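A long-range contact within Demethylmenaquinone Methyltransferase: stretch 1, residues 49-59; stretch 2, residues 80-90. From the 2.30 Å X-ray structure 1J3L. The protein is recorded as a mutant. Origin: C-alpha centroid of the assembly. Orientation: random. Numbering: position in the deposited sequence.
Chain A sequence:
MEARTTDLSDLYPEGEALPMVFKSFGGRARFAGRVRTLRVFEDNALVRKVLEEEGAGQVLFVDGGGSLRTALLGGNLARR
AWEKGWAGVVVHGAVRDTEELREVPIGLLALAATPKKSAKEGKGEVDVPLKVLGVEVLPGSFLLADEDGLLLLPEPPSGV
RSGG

Stretch 1, residues 49-59: KVLEEEGAGQV
Stretch 2, residues 80-90: RAWEKGWAGVV

Each stretch runs from helix through a loop into a strand, and the two lie side by side in the same direction: Leu 51 pairs with Ala 81 (CA to CA 5.3 Å), Gly 55 with Trp 86 (4.3 Å), and Val 59 with Gly 88 (4.9 Å), the last a parallel bridge.

Two tight loops set the backbone. Gly 85 (phi/psi 88/1) closes its helix in a Schellman motif, with Gly 85 N donating a hydrogen bond to Trp 82 O at 3.0 Å and Trp 86 N one to Ala 81 O at 2.9 Å. Alongside it, Gly 55 to Gln 58 form a type II turn, with Gly 57 at 62/28 and a hydrogen bond from Gln 58 N to Gly 55 O at 2.9 Å. Backbone hydrogen bonds then tie the loops together: Gly 55 N to Lys 84 O (3.1 Å) and Ala 87 N to Gln 58 O (2.9 Å). A water oxygen lies 2.7 Å from Gly 57 N and 3.1 Å from Gly 85 O, accepting from the first and donating to the second.

The apolar centre is Trp 86 (chi1 -68°, chi2 80°). Its five-membered ring is sandwiched: CD2 of Leu 51, in the m, t rotamer, sits 3.5 Å from the centroid on one face, Gly 55 CA 3.6 Å on the other. A CB on Gly 55 would fall 2.2 Å from Trp 86 CD2, so this packing requires glycine. Trp 86 NE1 makes two weak hydrogen bonds, to Leu 51 O (3.1 Å) and Glu 53 O (3.2 Å). Leu 51 CD2 also meets Ala 81 CB at 3.6 Å.

Charges line the more open side. Glu 52 (t, p) curls back so that OE2 forms a salt bridge with Arg 80, NE at a very short 2.5 Å and NH2 at 2.6 Å. Arg 80 (t, p, t) also joins NH1 to Glu 83 OE1 in a 2.5 Å salt bridge. Lys 84 (m, m, t, t) carries NZ to Glu 54 OE2 at 2.9 Å, a third salt bridge.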

# COMPACT_ATOMS: atom_id res chain seq x y z
N LYS A 49 13.28 20.24 -17.35
CA LYS A 49 14.31 21.27 -17.34
C LYS A 49 15.35 21.05 -16.23
O LYS A 49 16.55 21.07 -16.48
CB LYS A 49 13.68 22.65 -17.17
CG LYS A 49 14.55 23.78 -17.71
CD LYS A 49 13.94 25.15 -17.44
CE LYS A 49 14.77 26.25 -18.08
NZ LYS A 49 16.19 26.19 -17.63
N VAL A 50 14.87 20.83 -15.01
CA VAL A 50 15.76 20.60 -13.88
C VAL A 50 16.58 19.31 -13.96
O VAL A 50 17.77 19.31 -13.63
CB VAL A 50 14.96 20.63 -12.54
CG1 VAL A 50 15.88 20.27 -11.36
CG2 VAL A 50 14.35 22.02 -12.32
N LEU A 51 15.98 18.20 -14.39
CA LEU A 51 16.73 16.95 -14.47
C LEU A 51 17.79 16.98 -15.56
O LEU A 51 18.64 16.10 -15.65
CB LEU A 51 15.80 15.76 -14.70
CG LEU A 51 15.02 15.21 -13.50
CD1 LEU A 51 14.12 14.10 -13.96
CD2 LEU A 51 15.98 14.69 -12.45
N GLU A 52 17.74 18.02 -16.39
CA GLU A 52 18.70 18.17 -17.48
C GLU A 52 19.96 18.83 -16.93
O GLU A 52 20.99 18.88 -17.60
CB GLU A 52 18.11 19.03 -18.59
CG GLU A 52 18.71 18.78 -19.95
CD GLU A 52 18.47 17.37 -20.44
OE1 GLU A 52 17.30 17.02 -20.72
OE2 GLU A 52 19.45 16.60 -20.53
N GLU A 53 19.86 19.34 -15.71
CA GLU A 53 20.99 19.99 -15.07
C GLU A 53 21.77 18.89 -14.38
O GLU A 53 21.18 17.91 -13.93
CB GLU A 53 20.53 21.05 -14.06
CG GLU A 53 19.39 21.88 -14.61
CD GLU A 53 19.22 23.21 -13.91
OE1 GLU A 53 19.32 23.26 -12.67
OE2 GLU A 53 18.98 24.21 -14.61
N GLU A 54 23.09 19.01 -14.34
CA GLU A 54 23.84 17.96 -13.70
C GLU A 54 23.44 17.65 -12.28
O GLU A 54 23.44 18.53 -11.43
CB GLU A 54 25.36 18.18 -13.91
CG GLU A 54 25.82 17.29 -15.13
CD GLU A 54 26.42 17.98 -16.40
OE1 GLU A 54 27.60 18.38 -16.39
OE2 GLU A 54 25.73 18.07 -17.44
N GLY A 55 23.07 16.38 -12.07
CA GLY A 55 22.62 15.93 -10.77
C GLY A 55 23.52 14.97 -10.01
O GLY A 55 23.05 14.20 -9.17
N ALA A 56 24.82 15.02 -10.29
CA ALA A 56 25.78 14.17 -9.61
C ALA A 56 25.62 14.29 -8.09
O ALA A 56 25.64 15.39 -7.54
CB ALA A 56 27.17 14.56 -10.01
N GLY A 57 25.45 13.16 -7.43
CA GLY A 57 25.31 13.15 -5.98
C GLY A 57 24.10 13.91 -5.46
O GLY A 57 24.12 14.40 -4.33
N GLN A 58 23.04 14.00 -6.25
CA GLN A 58 21.86 14.73 -5.82
C GLN A 58 20.56 13.93 -5.89
O GLN A 58 20.45 12.95 -6.62
CB GLN A 58 21.70 16.02 -6.63
CG GLN A 58 22.91 16.94 -6.55
CD GLN A 58 22.92 18.00 -7.64
OE1 GLN A 58 22.12 18.93 -7.62
NE2 GLN A 58 23.81 17.84 -8.60
N VAL A 59 19.58 14.38 -5.12
CA VAL A 59 18.28 13.76 -5.10
C VAL A 59 17.23 14.83 -5.36
O VAL A 59 17.18 15.84 -4.65
CB VAL A 59 17.99 13.11 -3.74
CG1 VAL A 59 16.54 12.66 -3.66
CG2 VAL A 59 18.91 11.93 -3.53
N ARG A 80 16.64 10.05 -18.50
CA ARG A 80 17.37 11.30 -18.60
C ARG A 80 18.06 11.61 -17.26
O ARG A 80 19.25 11.91 -17.23
CB ARG A 80 16.44 12.45 -19.00
CG ARG A 80 17.17 13.62 -19.61
CD ARG A 80 18.05 13.19 -20.78
NE ARG A 80 19.04 14.22 -21.07
CZ ARG A 80 20.26 13.99 -21.54
NH1 ARG A 80 20.66 12.74 -21.78
NH2 ARG A 80 21.10 14.99 -21.73
N ALA A 81 17.31 11.49 -16.16
CA ALA A 81 17.84 11.74 -14.82
C ALA A 81 19.07 10.90 -14.57
O ALA A 81 20.06 11.38 -13.99
CB ALA A 81 16.78 11.44 -13.77
N TRP A 82 19.01 9.66 -15.02
CA TRP A 82 20.13 8.74 -14.86
C TRP A 82 21.34 9.16 -15.69
O TRP A 82 22.47 9.12 -15.19
CB TRP A 82 19.71 7.33 -15.25
CG TRP A 82 20.83 6.35 -15.21
CD1 TRP A 82 21.60 6.03 -14.13
CD2 TRP A 82 21.28 5.52 -16.28
NE1 TRP A 82 22.50 5.05 -14.46
CE2 TRP A 82 22.32 4.72 -15.78
CE3 TRP A 82 20.89 5.37 -17.63
CZ2 TRP A 82 22.99 3.78 -16.57
CZ3 TRP A 82 21.56 4.44 -18.41
CH2 TRP A 82 22.60 3.65 -17.88
N GLU A 83 21.11 9.53 -16.95
CA GLU A 83 22.21 9.95 -17.83
C GLU A 83 22.87 11.21 -17.26
O GLU A 83 24.06 11.44 -17.47
CB GLU A 83 21.70 10.24 -19.25
CG GLU A 83 20.97 9.07 -19.92
CD GLU A 83 20.43 9.40 -21.32
OE1 GLU A 83 19.80 10.46 -21.50
OE2 GLU A 83 20.62 8.57 -22.23
N LYS A 84 22.10 12.03 -16.56
CA LYS A 84 22.63 13.26 -15.97
C LYS A 84 23.25 13.04 -14.59
O LYS A 84 23.69 13.99 -13.94
CB LYS A 84 21.52 14.31 -15.89
CG LYS A 84 21.28 15.05 -17.20
CD LYS A 84 22.51 15.87 -17.57
CE LYS A 84 22.34 16.58 -18.89
NZ LYS A 84 23.53 17.43 -19.14
N GLY A 85 23.27 11.78 -14.15
CA GLY A 85 23.89 11.44 -12.88
C GLY A 85 23.08 11.51 -11.60
O GLY A 85 23.60 11.26 -10.51
N TRP A 86 21.81 11.86 -11.70
CA TRP A 86 20.98 11.93 -10.51
C TRP A 86 21.04 10.63 -9.74
O TRP A 86 21.04 9.54 -10.32
CB TRP A 86 19.53 12.26 -10.90
CG TRP A 86 19.40 13.63 -11.43
CD1 TRP A 86 19.68 14.04 -12.70
CD2 TRP A 86 19.10 14.81 -10.69
NE1 TRP A 86 19.58 15.41 -12.79
CE2 TRP A 86 19.22 15.91 -11.57
CE3 TRP A 86 18.72 15.05 -9.36
CZ2 TRP A 86 19.00 17.22 -11.17
CZ3 TRP A 86 18.51 16.36 -8.96
CH2 TRP A 86 18.64 17.43 -9.87
N ALA A 87 21.11 10.74 -8.42
CA ALA A 87 21.15 9.56 -7.56
C ALA A 87 19.73 9.02 -7.38
O ALA A 87 19.53 7.81 -7.21
CB ALA A 87 21.74 9.91 -6.21
N GLY A 88 18.75 9.91 -7.44
CA GLY A 88 17.37 9.50 -7.28
C GLY A 88 16.36 10.63 -7.37
O GLY A 88 16.71 11.81 -7.34
N VAL A 89 15.10 10.24 -7.47
CA VAL A 89 13.99 11.18 -7.55
C VAL A 89 12.90 10.71 -6.59
O VAL A 89 12.56 9.51 -6.55
CB VAL A 89 13.37 11.21 -8.97
CG1 VAL A 89 12.41 12.40 -9.11
CG2 VAL A 89 14.48 11.25 -10.02
N VAL A 90 12.37 11.63 -5.79
CA VAL A 90 11.29 11.29 -4.87
C VAL A 90 10.09 12.11 -5.30
O VAL A 90 10.14 13.34 -5.33
CB VAL A 90 11.63 11.63 -3.43
CG1 VAL A 90 10.39 11.52 -2.57
CG2 VAL A 90 12.71 10.69 -2.92
O HOH W 1 23.38 19.70 -17.54
O HOH W 2 25.44 10.51 -8.12